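Local coordinates for protein beta-N-acetylhexosaminidase (Bacteroides fragilis, PDB 4PYS) that probably removes terminal beta-linked N-acetylhexosamine residues from glycans, as a glycoside hydrolase of family 20 with a zinc ion bound by four cysteines, at residues Ile31-Glu36 with Ser65-Lys70; Tyr80-Thr85 with Ile100-Ser105; Asn362-Arg367 with Thr385-Tyr390; Lys399-Ala404 with Trp436-Val441. One frame throughout, in Å; residues are numbered along the deposited sequence.

Contact 1: Ile31-Glu36 with Ser65-Lys70; sequences IRMYAE and SHISWK
The carbonyl oxygen of Arg32 takes two N-H groups where the chain enters the neighbouring strand, from His66 just before it and Ile67 at its start. His66 N lies 2.7 Å from Arg32 O and stands above the carbonyl plane, while Ile67 N, in that plane, is longer at 3.3 Å. His66 answers through its ring: Arg32 N donates to His66 ND1 at 2.9 Å, tilted 17° from the ring plane. Chi1 of -64° sets His66 CG anti to the carbonyl carbon, and the imidazole lies against Arg32, with CE1 over the centre of one guanidinium face, the two planes 43° apart. Arg32 NE is held by Asn64 O.

From here the segments run as parallel strands, with Tyr34 N bonded to Ile67 O, Trp69 N to Tyr34 O at 2.8 Å, and Glu36 N to Trp69 O. On the face of Met33, Ile67, Ala35 and Trp69, the selenium of Met33, a selenomethionine, sits at the edge of the indole, 3.6 Å from Trp69 NE1, a Met-aromatic contact. Ile67 CD1 packs against the same selenium, and Phe46 of helix 43-49 touches Met33, Ile67 and Trp69. On the other face, Tyr34 turns its ring edge to Ser68 CB and Lys70 CD; Glu62 bonds Ser68 OG and forms a salt bridge with Lys70 NZ.

The strand pair belongs to the mixed sheet of the family 20 domain 2. Trp69 NE1 is buried here with selenium beside it and no hydrogen-bond partner in the model, so the indole is held by packing, whereas the opposite face is tied by charge and hydroxyl groups.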
# COMPACT_ATOMS: atom_id res chain seq x y z
N ILE A 31 31.45 4.75 -14.03
CA ILE A 31 30.42 4.47 -15.00
C ILE A 31 29.87 5.76 -15.59
O ILE A 31 29.34 6.61 -14.88
CB ILE A 31 29.31 3.63 -14.37
CG1 ILE A 31 29.88 2.25 -14.05
CG2 ILE A 31 28.10 3.52 -15.29
CD1 ILE A 31 29.02 1.42 -13.13
N ARG A 32 30.04 5.91 -16.90
CA ARG A 32 29.58 7.10 -17.60
C ARG A 32 28.10 6.96 -17.94
O ARG A 32 27.66 5.92 -18.44
CB ARG A 32 30.42 7.33 -18.85
CG ARG A 32 31.86 7.70 -18.51
CD ARG A 32 32.68 8.04 -19.74
NE ARG A 32 32.79 6.91 -20.65
CZ ARG A 32 33.71 5.95 -20.54
NH1 ARG A 32 34.59 5.98 -19.54
NH2 ARG A 32 33.75 4.96 -21.42
N MSE A 33 27.33 8.00 -17.62
CA MSE A 33 25.88 7.97 -17.85
C MSE A 33 25.37 9.23 -18.53
O MSE A 33 25.92 10.32 -18.36
CB MSE A 33 25.13 7.72 -16.54
CG MSE A 33 25.55 6.43 -15.86
SE MSE A 33 24.21 5.64 -14.70
CE MSE A 33 23.81 7.23 -13.68
N TYR A 34 24.30 9.06 -19.30
CA TYR A 34 23.67 10.16 -20.01
C TYR A 34 22.18 10.15 -19.71
O TYR A 34 21.55 9.08 -19.71
CB TYR A 34 23.87 9.99 -21.51
CG TYR A 34 23.02 10.94 -22.34
CD1 TYR A 34 23.48 12.20 -22.66
CD2 TYR A 34 21.75 10.56 -22.78
CE1 TYR A 34 22.71 13.07 -23.41
CE2 TYR A 34 20.97 11.42 -23.53
CZ TYR A 34 21.45 12.67 -23.84
OH TYR A 34 20.68 13.53 -24.58
N ALA A 35 21.60 11.32 -19.44
CA ALA A 35 20.15 11.40 -19.29
C ALA A 35 19.58 12.48 -20.19
O ALA A 35 20.12 13.59 -20.27
CB ALA A 35 19.75 11.63 -17.83
N GLU A 36 18.48 12.16 -20.86
CA GLU A 36 17.85 13.08 -21.81
C GLU A 36 17.25 14.26 -21.06
O GLU A 36 17.38 15.41 -21.47
CB GLU A 36 16.76 12.34 -22.59
CG GLU A 36 15.87 13.25 -23.42
CD GLU A 36 15.01 12.49 -24.41
OE1 GLU A 36 14.96 11.24 -24.32
OE2 GLU A 36 14.39 13.14 -25.28
N SER A 65 28.53 7.25 -23.22
CA SER A 65 27.99 6.72 -21.97
C SER A 65 27.87 5.19 -21.99
O SER A 65 27.78 4.59 -23.06
CB SER A 65 26.64 7.37 -21.64
OG SER A 65 25.60 6.84 -22.45
N HIS A 66 27.90 4.59 -20.81
CA HIS A 66 27.67 3.16 -20.60
C HIS A 66 26.19 2.91 -20.39
O HIS A 66 25.67 1.83 -20.71
CB HIS A 66 28.39 2.67 -19.34
CG HIS A 66 29.89 2.75 -19.40
ND1 HIS A 66 30.62 3.52 -18.51
CD2 HIS A 66 30.79 2.15 -20.21
CE1 HIS A 66 31.91 3.39 -18.79
NE2 HIS A 66 32.03 2.57 -19.82
N ILE A 67 25.51 3.88 -19.78
CA ILE A 67 24.08 3.77 -19.52
C ILE A 67 23.41 5.07 -19.91
O ILE A 67 23.85 6.14 -19.50
CB ILE A 67 23.79 3.52 -18.02
CG1 ILE A 67 24.54 2.29 -17.52
CG2 ILE A 67 22.29 3.37 -17.80
CD1 ILE A 67 24.32 2.01 -16.02
N SER A 68 22.35 5.00 -20.71
CA SER A 68 21.57 6.19 -21.01
C SER A 68 20.13 6.04 -20.57
O SER A 68 19.57 4.93 -20.57
CB SER A 68 21.68 6.62 -22.48
OG SER A 68 21.50 5.53 -23.35
N TRP A 69 19.54 7.15 -20.17
CA TRP A 69 18.19 7.18 -19.63
C TRP A 69 17.38 8.06 -20.56
O TRP A 69 17.57 9.28 -20.60
CB TRP A 69 18.23 7.77 -18.22
CG TRP A 69 19.14 7.00 -17.30
CD1 TRP A 69 20.49 7.17 -17.14
CD2 TRP A 69 18.77 5.93 -16.41
NE1 TRP A 69 20.98 6.28 -16.22
CE2 TRP A 69 19.94 5.51 -15.76
CE3 TRP A 69 17.56 5.30 -16.12
CZ2 TRP A 69 19.93 4.47 -14.81
CZ3 TRP A 69 17.55 4.27 -15.17
CH2 TRP A 69 18.73 3.87 -14.53
N LYS A 70 16.50 7.45 -21.35
CA LYS A 70 15.83 8.16 -22.43
C LYS A 70 14.32 8.10 -22.30
O LYS A 70 13.78 7.14 -21.78
CB LYS A 70 16.24 7.56 -23.78
CG LYS A 70 17.74 7.46 -24.00
CD LYS A 70 18.29 8.65 -24.74
CE LYS A 70 18.02 8.49 -26.23
NZ LYS A 70 18.81 9.44 -27.01

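Contact 2: Tyr80-Thr85 with Ile100-Ser105; sequences YRIRVT and IYAIQS
The Tyr80 ring lies with one face on the backbone of helix 96-109: Ala102 CA sits 3.7 Å above its centre, and Tyr101 C is offset toward the rim. Ala102 CB is 3.6 Å from Tyr80 CD2, and Tyr101 CB lies 3.9 Å from Tyr80 CE1, across the ring on the same face. Tyr80 CG stands between its own backbone N and carbonyl carbon (chi1 65°), a crowded position that starts the side chain on its course over the helix. The hydroxyl reaches one turn further on, where Tyr80 OH and Ser105 OG are 2.5 Å apart in a short hydrogen bond whose donor may be either group.

This is helix-on-sheet packing within the family 20 domain 2, the strand and helix directions 42° apart and their axes 8.3 Å at closest approach. Strand 80-84 pairs with strands 89-93 and 117-126, and Ile82 points to the helix from the same side of the sheet as Tyr80. Ile82 CD1 lies 3.6 Å from Ala102 O and also touches Ala102 CB and Ser105 CB, all by van der Waals contact. Ser105 OG has a second partner in Lys160 NZ, while the phenol of Tyr101 leads away from the strand to bond Met161 O.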
# COMPACT_ATOMS: atom_id res chain seq x y z
N TYR A 80 8.49 0.57 -19.13
CA TYR A 80 9.88 0.85 -19.46
C TYR A 80 10.40 -0.17 -20.46
O TYR A 80 9.76 -1.22 -20.69
CB TYR A 80 10.75 0.83 -18.19
CG TYR A 80 10.81 -0.53 -17.55
CD1 TYR A 80 9.87 -0.92 -16.60
CD2 TYR A 80 11.81 -1.43 -17.90
CE1 TYR A 80 9.92 -2.19 -16.03
CE2 TYR A 80 11.86 -2.70 -17.34
CZ TYR A 80 10.92 -3.06 -16.40
OH TYR A 80 10.97 -4.33 -15.86
N ARG A 81 11.54 0.13 -21.06
CA ARG A 81 12.25 -0.83 -21.88
C ARG A 81 13.71 -0.76 -21.47
O ARG A 81 14.25 0.33 -21.24
CB ARG A 81 12.09 -0.49 -23.37
CG ARG A 81 12.79 -1.47 -24.32
CD ARG A 81 12.69 -1.00 -25.77
NE ARG A 81 11.30 -0.86 -26.21
CZ ARG A 81 10.66 0.30 -26.31
NH1 ARG A 81 11.28 1.44 -26.03
NH2 ARG A 81 9.39 0.33 -26.70
N ILE A 82 14.33 -1.93 -21.34
CA ILE A 82 15.77 -2.00 -21.06
C ILE A 82 16.41 -2.77 -22.19
O ILE A 82 15.95 -3.86 -22.52
CB ILE A 82 16.06 -2.76 -19.76
CG1 ILE A 82 15.49 -2.03 -18.53
CG2 ILE A 82 17.56 -2.96 -19.59
CD1 ILE A 82 15.61 -2.83 -17.22
N ARG A 83 17.45 -2.21 -22.80
CA ARG A 83 18.27 -2.97 -23.74
C ARG A 83 19.69 -3.01 -23.22
O ARG A 83 20.32 -1.96 -23.06
CB ARG A 83 18.26 -2.35 -25.14
CG ARG A 83 16.95 -2.56 -25.90
CD ARG A 83 16.95 -1.75 -27.19
NE ARG A 83 16.64 -0.35 -26.93
CZ ARG A 83 16.91 0.63 -27.78
NH1 ARG A 83 17.50 0.36 -28.94
NH2 ARG A 83 16.58 1.89 -27.48
N VAL A 84 20.17 -4.21 -22.92
CA VAL A 84 21.57 -4.40 -22.56
C VAL A 84 22.28 -5.00 -23.76
O VAL A 84 21.90 -6.08 -24.22
CB VAL A 84 21.72 -5.36 -21.35
CG1 VAL A 84 23.19 -5.61 -21.03
CG2 VAL A 84 21.00 -4.80 -20.13
N THR A 85 23.29 -4.30 -24.28
CA THR A 85 24.11 -4.81 -25.37
C THR A 85 25.52 -5.00 -24.82
O THR A 85 25.78 -4.61 -23.68
CB THR A 85 24.13 -3.82 -26.57
OG1 THR A 85 24.95 -2.69 -26.25
CG2 THR A 85 22.73 -3.36 -26.92
N ILE A 100 12.01 4.12 -12.41
CA ILE A 100 12.15 3.46 -11.12
C ILE A 100 11.96 1.95 -11.24
O ILE A 100 12.73 1.16 -10.69
CB ILE A 100 11.19 4.08 -10.09
CG1 ILE A 100 11.73 5.46 -9.70
CG2 ILE A 100 11.04 3.17 -8.85
CD1 ILE A 100 10.78 6.32 -8.95
N TYR A 101 10.96 1.55 -12.01
CA TYR A 101 10.72 0.13 -12.18
C TYR A 101 11.83 -0.52 -13.01
O TYR A 101 12.21 -1.66 -12.74
CB TYR A 101 9.32 -0.12 -12.77
CG TYR A 101 8.24 0.37 -11.82
CD1 TYR A 101 8.39 0.24 -10.45
CD2 TYR A 101 7.09 1.00 -12.30
CE1 TYR A 101 7.41 0.70 -9.56
CE2 TYR A 101 6.10 1.46 -11.43
CZ TYR A 101 6.28 1.31 -10.06
OH TYR A 101 5.31 1.77 -9.18
N ALA A 102 12.36 0.21 -13.99
CA ALA A 102 13.54 -0.30 -14.71
C ALA A 102 14.71 -0.53 -13.75
O ALA A 102 15.43 -1.52 -13.87
CB ALA A 102 13.95 0.66 -15.85
N ILE A 103 14.91 0.40 -12.82
CA ILE A 103 15.96 0.25 -11.82
C ILE A 103 15.72 -0.98 -10.97
O ILE A 103 16.65 -1.72 -10.68
CB ILE A 103 16.09 1.51 -10.93
CG1 ILE A 103 16.75 2.64 -11.73
CG2 ILE A 103 16.91 1.24 -9.67
CD1 ILE A 103 16.59 4.03 -11.09
N GLN A 104 14.47 -1.23 -10.59
CA GLN A 104 14.17 -2.42 -9.79
C GLN A 104 14.48 -3.69 -10.59
O GLN A 104 14.97 -4.67 -10.04
CB GLN A 104 12.70 -2.43 -9.33
CG GLN A 104 12.31 -1.30 -8.39
CD GLN A 104 13.02 -1.37 -7.04
OE1 GLN A 104 13.82 -2.28 -6.78
NE2 GLN A 104 12.70 -0.42 -6.17
N SER A 105 14.21 -3.68 -11.89
CA SER A 105 14.57 -4.84 -12.71
C SER A 105 16.09 -5.01 -12.85
O SER A 105 16.59 -6.14 -12.78
CB SER A 105 13.89 -4.77 -14.09
OG SER A 105 12.49 -4.98 -13.96

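Contact 3: Asn362-Arg367 with Thr385-Tyr390; sequences NWRGHR and TNYYTY. With FMT (formic acid), chain J; FMT (formic acid), chain H; FMT (formic acid), chain I.
Two short helices meet at their N-terminal ends here, in the catalytic domain, with Asn362 as the N-cap of helix 363-366. Asn362 OD1 accepts the capping bond from Gly365 N at 2.8 Å and, from the opposite face of its plane, a bond from Asn386 ND2 at 3.2 Å; the two amides are almost perpendicular (89°). Asn386 OD1 takes Arg364 N on a lone pair at 3.1 Å and also Tyr387 N, so this one amide ties both helix starts together. Its ND2 gives a further bond to a formic acid, probably from the crystallisation liquor.

Beside the amides, Trp363 CD1 meets Tyr387 CD2 at 3.6 Å, rim to rim, the ring planes 40° apart. Arg364 CB lies over one face of the Tyr387 ring and Arg364 CD comes 3.3 Å from Tyr387 OH, which is bonded to Ala404 O. The peptide bond from Tyr387 to Tyr388 is cis, and Tyr388 CE1 lies over a face of the Tyr387 ring. The helices follow strands 356-360 and 381-383, adjacent parallel strands of the barrel sheet, and backbone bonds join Asn386 to Trp361 and Thr389 to Ala434, while helix 409-415 touches Tyr388.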
# COMPACT_ATOMS: atom_id res chain seq x y z
N ASN A 362 -14.36 -7.64 2.34
CA ASN A 362 -14.91 -8.77 3.10
C ASN A 362 -15.51 -9.88 2.25
O ASN A 362 -16.72 -10.09 2.25
CB ASN A 362 -15.91 -8.29 4.17
CG ASN A 362 -16.14 -9.34 5.24
OD1 ASN A 362 -15.65 -10.47 5.14
ND2 ASN A 362 -16.90 -8.97 6.27
N TRP A 363 -14.65 -10.60 1.54
CA TRP A 363 -15.07 -11.77 0.76
C TRP A 363 -15.65 -12.84 1.67
O TRP A 363 -16.72 -13.40 1.39
CB TRP A 363 -13.88 -12.35 -0.01
CG TRP A 363 -14.21 -13.64 -0.71
CD1 TRP A 363 -14.02 -14.91 -0.24
CD2 TRP A 363 -14.80 -13.78 -2.01
NE1 TRP A 363 -14.45 -15.83 -1.16
CE2 TRP A 363 -14.93 -15.16 -2.26
CE3 TRP A 363 -15.22 -12.87 -2.98
CZ2 TRP A 363 -15.48 -15.65 -3.45
CZ3 TRP A 363 -15.76 -13.36 -4.16
CH2 TRP A 363 -15.88 -14.74 -4.39
N ARG A 364 -14.94 -13.13 2.76
CA ARG A 364 -15.34 -14.22 3.66
C ARG A 364 -16.75 -14.03 4.20
O ARG A 364 -17.54 -14.98 4.24
CB ARG A 364 -14.32 -14.37 4.80
CG ARG A 364 -14.47 -15.67 5.57
CD ARG A 364 -13.30 -15.91 6.50
NE ARG A 364 -13.43 -15.18 7.75
CZ ARG A 364 -14.08 -15.63 8.81
NH1 ARG A 364 -14.66 -16.82 8.78
NH2 ARG A 364 -14.15 -14.89 9.91
N GLY A 365 -17.08 -12.80 4.57
CA GLY A 365 -18.39 -12.51 5.12
C GLY A 365 -19.46 -12.17 4.10
O GLY A 365 -20.63 -12.50 4.29
N HIS A 366 -19.08 -11.51 3.01
CA HIS A 366 -20.08 -10.98 2.09
C HIS A 366 -19.77 -11.17 0.60
O HIS A 366 -20.45 -10.58 -0.25
CB HIS A 366 -20.32 -9.49 2.39
CG HIS A 366 -20.87 -9.24 3.76
ND1 HIS A 366 -22.22 -9.26 4.04
CD2 HIS A 366 -20.24 -8.99 4.93
CE1 HIS A 366 -22.40 -9.02 5.33
NE2 HIS A 366 -21.22 -8.85 5.89
N ARG A 367 -18.78 -12.01 0.30
CA ARG A 367 -18.37 -12.30 -1.08
C ARG A 367 -18.14 -11.01 -1.87
O ARG A 367 -17.36 -10.15 -1.45
CB ARG A 367 -19.40 -13.20 -1.78
CG ARG A 367 -19.55 -14.59 -1.16
CD ARG A 367 -18.25 -15.38 -1.23
NE ARG A 367 -18.40 -16.77 -0.78
CZ ARG A 367 -18.05 -17.21 0.42
NH1 ARG A 367 -18.24 -18.49 0.74
NH2 ARG A 367 -17.51 -16.39 1.31
N THR A 385 -9.56 -8.18 -1.05
CA THR A 385 -10.36 -9.13 -0.28
C THR A 385 -9.53 -9.90 0.74
O THR A 385 -8.37 -10.26 0.46
CB THR A 385 -11.12 -10.10 -1.20
OG1 THR A 385 -10.21 -10.69 -2.13
CG2 THR A 385 -12.17 -9.34 -1.98
N ASN A 386 -10.11 -10.14 1.91
CA ASN A 386 -9.41 -10.85 2.97
C ASN A 386 -8.89 -12.21 2.52
O ASN A 386 -7.70 -12.50 2.70
CB ASN A 386 -10.22 -10.92 4.28
CG ASN A 386 -11.70 -11.24 4.08
OD1 ASN A 386 -12.13 -11.76 3.04
ND2 ASN A 386 -12.50 -10.95 5.11
N TYR A 387 -9.75 -13.02 1.92
CA TYR A 387 -9.28 -14.11 1.06
C TYR A 387 -8.96 -13.45 -0.29
O TYR A 387 -9.89 -12.96 -0.94
CB TYR A 387 -10.41 -15.11 0.79
CG TYR A 387 -10.81 -16.01 1.94
CD1 TYR A 387 -10.21 -15.91 3.19
CD2 TYR A 387 -11.78 -16.98 1.75
CE1 TYR A 387 -10.59 -16.76 4.24
CE2 TYR A 387 -12.17 -17.83 2.77
CZ TYR A 387 -11.57 -17.71 4.01
OH TYR A 387 -11.97 -18.57 5.02
N TYR A 388 -7.70 -13.42 -0.74
CA TYR A 388 -6.52 -13.88 -0.01
C TYR A 388 -5.43 -12.82 -0.09
O TYR A 388 -4.29 -13.09 -0.51
CB TYR A 388 -5.99 -15.17 -0.64
CG TYR A 388 -6.95 -16.33 -0.47
CD1 TYR A 388 -7.21 -16.86 0.79
CD2 TYR A 388 -7.57 -16.92 -1.57
CE1 TYR A 388 -8.07 -17.92 0.96
CE2 TYR A 388 -8.44 -17.99 -1.41
CZ TYR A 388 -8.68 -18.49 -0.14
OH TYR A 388 -9.55 -19.56 0.04
N THR A 389 -5.77 -11.60 0.31
CA THR A 389 -4.80 -10.52 0.32
C THR A 389 -4.45 -10.06 1.73
O THR A 389 -3.59 -9.19 1.88
CB THR A 389 -5.27 -9.27 -0.49
OG1 THR A 389 -6.26 -8.53 0.25
CG2 THR A 389 -5.85 -9.69 -1.85
N TYR A 390 -5.11 -10.62 2.75
CA TYR A 390 -4.80 -10.27 4.13
C TYR A 390 -3.66 -11.13 4.67
O TYR A 390 -3.88 -12.23 5.18
CB TYR A 390 -6.03 -10.39 5.04
CG TYR A 390 -6.93 -9.17 4.98
CD1 TYR A 390 -6.90 -8.30 3.89
CD2 TYR A 390 -7.81 -8.90 6.02
CE1 TYR A 390 -7.74 -7.17 3.85
CE2 TYR A 390 -8.64 -7.78 5.98
CZ TYR A 390 -8.61 -6.93 4.90
OH TYR A 390 -9.44 -5.82 4.90
C FMT J . -9.32 -21.07 2.65
O1 FMT J . -10.42 -20.55 2.47
O2 FMT J . -8.86 -21.37 3.75
C FMT H . -10.81 -10.16 8.28
O1 FMT H . -11.73 -10.69 7.67
O2 FMT H . -10.35 -10.61 9.33
C FMT I . -16.59 -5.32 1.28
O1 FMT I . -16.78 -6.05 2.24
O2 FMT I . -15.87 -4.33 1.31

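Contact 4: Lys399-Ala404 with Trp436-Val441; sequences KGYTQA and WTDDGV
Chi1 of -59° puts Tyr401 CG anti to the carbonyl carbon, and the phenol beyond it ends at the loop by Asp438, while Lys399, whose CG takes the same position, runs extended beyond it past Asp439. A water joins the phenol to the other loop: it accepts from Tyr401 OH at 2.6 Å and donates to Trp436 O at 2.9 Å and Asp438 O at 2.7 Å. Tyr401 OH also touches Asp438 CB, the two side chains crossing at about a right angle, and is bonded to Asn392 ND2 as well.

The stronger direct link is Gly400 N to Asp439 OD2 at 3.1 Å, the N-H meeting the carboxylate from above its plane. Gly400, with no side chain, lets Asp439 OD2 come within 3.4 Å of its CA. Lys399 and Asp439 slide past each other in opposite directions, and the amine makes a weak bond, 3.4 Å, from Lys399 NZ to the backbone Asp439 O. Lys399 NZ and Asp439 OD1 are 5.8 Å apart, so any attraction between the charges is probably modest, and Lys399 is exposed to solvent.

Asp438 OD2 binds a glycerol, probably from the crystallisation liquor, and Trp436 meets His167 edge to face. The loop 436-441 follows strand 428-435, which pairs with strands 132-138 and 381-383; such loops after the strands of a TIM barrel form the side where family 20 enzymes bind substrate.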
# COMPACT_ATOMS: atom_id res chain seq x y z
N LYS A 399 -3.75 -17.56 17.83
CA LYS A 399 -4.58 -16.64 18.60
C LYS A 399 -5.98 -16.47 18.01
O LYS A 399 -6.72 -17.45 17.87
CB LYS A 399 -3.88 -15.29 18.76
CG LYS A 399 -2.53 -15.41 19.45
CD LYS A 399 -2.03 -14.06 19.94
CE LYS A 399 -0.70 -14.20 20.67
NZ LYS A 399 -0.19 -12.87 21.11
N GLY A 400 -6.34 -15.24 17.66
CA GLY A 400 -7.67 -14.96 17.14
C GLY A 400 -7.93 -15.48 15.73
O GLY A 400 -9.07 -15.49 15.27
N TYR A 401 -6.88 -15.92 15.05
CA TYR A 401 -7.03 -16.50 13.72
C TYR A 401 -7.26 -18.02 13.79
O TYR A 401 -6.33 -18.78 14.06
CB TYR A 401 -5.81 -16.16 12.85
CG TYR A 401 -5.58 -14.68 12.69
CD1 TYR A 401 -6.19 -13.98 11.67
CD2 TYR A 401 -4.76 -13.98 13.57
CE1 TYR A 401 -5.99 -12.62 11.52
CE2 TYR A 401 -4.56 -12.62 13.44
CZ TYR A 401 -5.18 -11.95 12.41
OH TYR A 401 -4.98 -10.59 12.26
N THR A 402 -8.50 -18.44 13.57
CA THR A 402 -8.81 -19.87 13.51
C THR A 402 -8.50 -20.39 12.11
O THR A 402 -8.00 -19.64 11.27
CB THR A 402 -10.29 -20.17 13.81
OG1 THR A 402 -11.11 -19.57 12.80
CG2 THR A 402 -10.69 -19.61 15.16
N GLN A 403 -8.80 -21.66 11.86
CA GLN A 403 -8.59 -22.25 10.54
C GLN A 403 -9.24 -21.43 9.43
O GLN A 403 -8.70 -21.31 8.32
CB GLN A 403 -9.16 -23.67 10.53
CG GLN A 403 -8.89 -24.41 9.24
CD GLN A 403 -7.40 -24.59 8.99
OE1 GLN A 403 -6.63 -24.85 9.91
NE2 GLN A 403 -6.99 -24.44 7.73
N ALA A 404 -10.40 -20.85 9.72
CA ALA A 404 -11.13 -20.05 8.74
C ALA A 404 -10.38 -18.81 8.25
O ALA A 404 -10.66 -18.31 7.15
CB ALA A 404 -12.50 -19.67 9.29
N TRP A 436 -2.48 -6.40 8.73
CA TRP A 436 -3.10 -5.87 9.93
C TRP A 436 -2.34 -6.40 11.14
O TRP A 436 -1.91 -7.54 11.15
CB TRP A 436 -4.56 -6.33 10.02
CG TRP A 436 -5.39 -5.78 8.91
CD1 TRP A 436 -5.68 -6.38 7.72
CD2 TRP A 436 -6.03 -4.50 8.88
NE1 TRP A 436 -6.46 -5.55 6.95
CE2 TRP A 436 -6.69 -4.39 7.63
CE3 TRP A 436 -6.11 -3.43 9.78
CZ2 TRP A 436 -7.42 -3.25 7.27
CZ3 TRP A 436 -6.84 -2.31 9.42
CH2 TRP A 436 -7.48 -2.23 8.17
N THR A 437 -2.19 -5.57 12.16
CA THR A 437 -1.37 -5.96 13.31
C THR A 437 -2.18 -6.37 14.55
O THR A 437 -1.67 -6.33 15.68
CB THR A 437 -0.27 -4.91 13.62
OG1 THR A 437 -0.87 -3.60 13.77
CG2 THR A 437 0.74 -4.86 12.49
N ASP A 438 -3.42 -6.81 14.33
CA ASP A 438 -4.25 -7.38 15.41
C ASP A 438 -3.50 -8.48 16.16
O ASP A 438 -2.70 -9.22 15.55
CB ASP A 438 -5.52 -8.04 14.84
CG ASP A 438 -6.33 -7.12 13.96
OD1 ASP A 438 -5.73 -6.33 13.19
OD2 ASP A 438 -7.58 -7.21 14.02
N ASP A 439 -3.78 -8.60 17.45
CA ASP A 439 -3.24 -9.67 18.30
C ASP A 439 -1.75 -9.49 18.62
O ASP A 439 -1.07 -10.47 18.92
CB ASP A 439 -3.50 -11.06 17.70
CG ASP A 439 -4.88 -11.60 18.04
OD1 ASP A 439 -5.40 -11.27 19.12
OD2 ASP A 439 -5.43 -12.36 17.22
N GLY A 440 -1.26 -8.26 18.56
CA GLY A 440 0.10 -7.98 19.01
C GLY A 440 1.21 -8.39 18.06
O GLY A 440 2.23 -8.93 18.50
N VAL A 441 1.02 -8.14 16.77
CA VAL A 441 2.07 -8.40 15.79
C VAL A 441 3.12 -7.29 15.85
O VAL A 441 2.92 -6.19 15.34
CB VAL A 441 1.49 -8.50 14.36
CG1 VAL A 441 2.61 -8.67 13.32
CG2 VAL A 441 0.50 -9.66 14.29
O HOH W 1 -2.66 -9.73 12.93

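Overall arrangement
Contacts 1 and 2 lie in the family 20 domain 2 and share one mixed sheet: contact 1 pairs two of its strands, contact 2 seats a helix on it, and Trp69 packs on Ile103 between them. Contact 2 is fully buried; contact 1 is partly so, with a ladder of backbone bonds in place of ring-on-helix packing. Contacts 3 and 4, in the catalytic domain, sit in the connections after barrel strands and rely on side-chain amides, a carboxylate and water. Contact 3 is partly buried, contact 4 at the surface; they meet through Tyr387 with Ala404 and Tyr390 with Trp436. The centres of contacts 1 and 4 are about 49 Å apart.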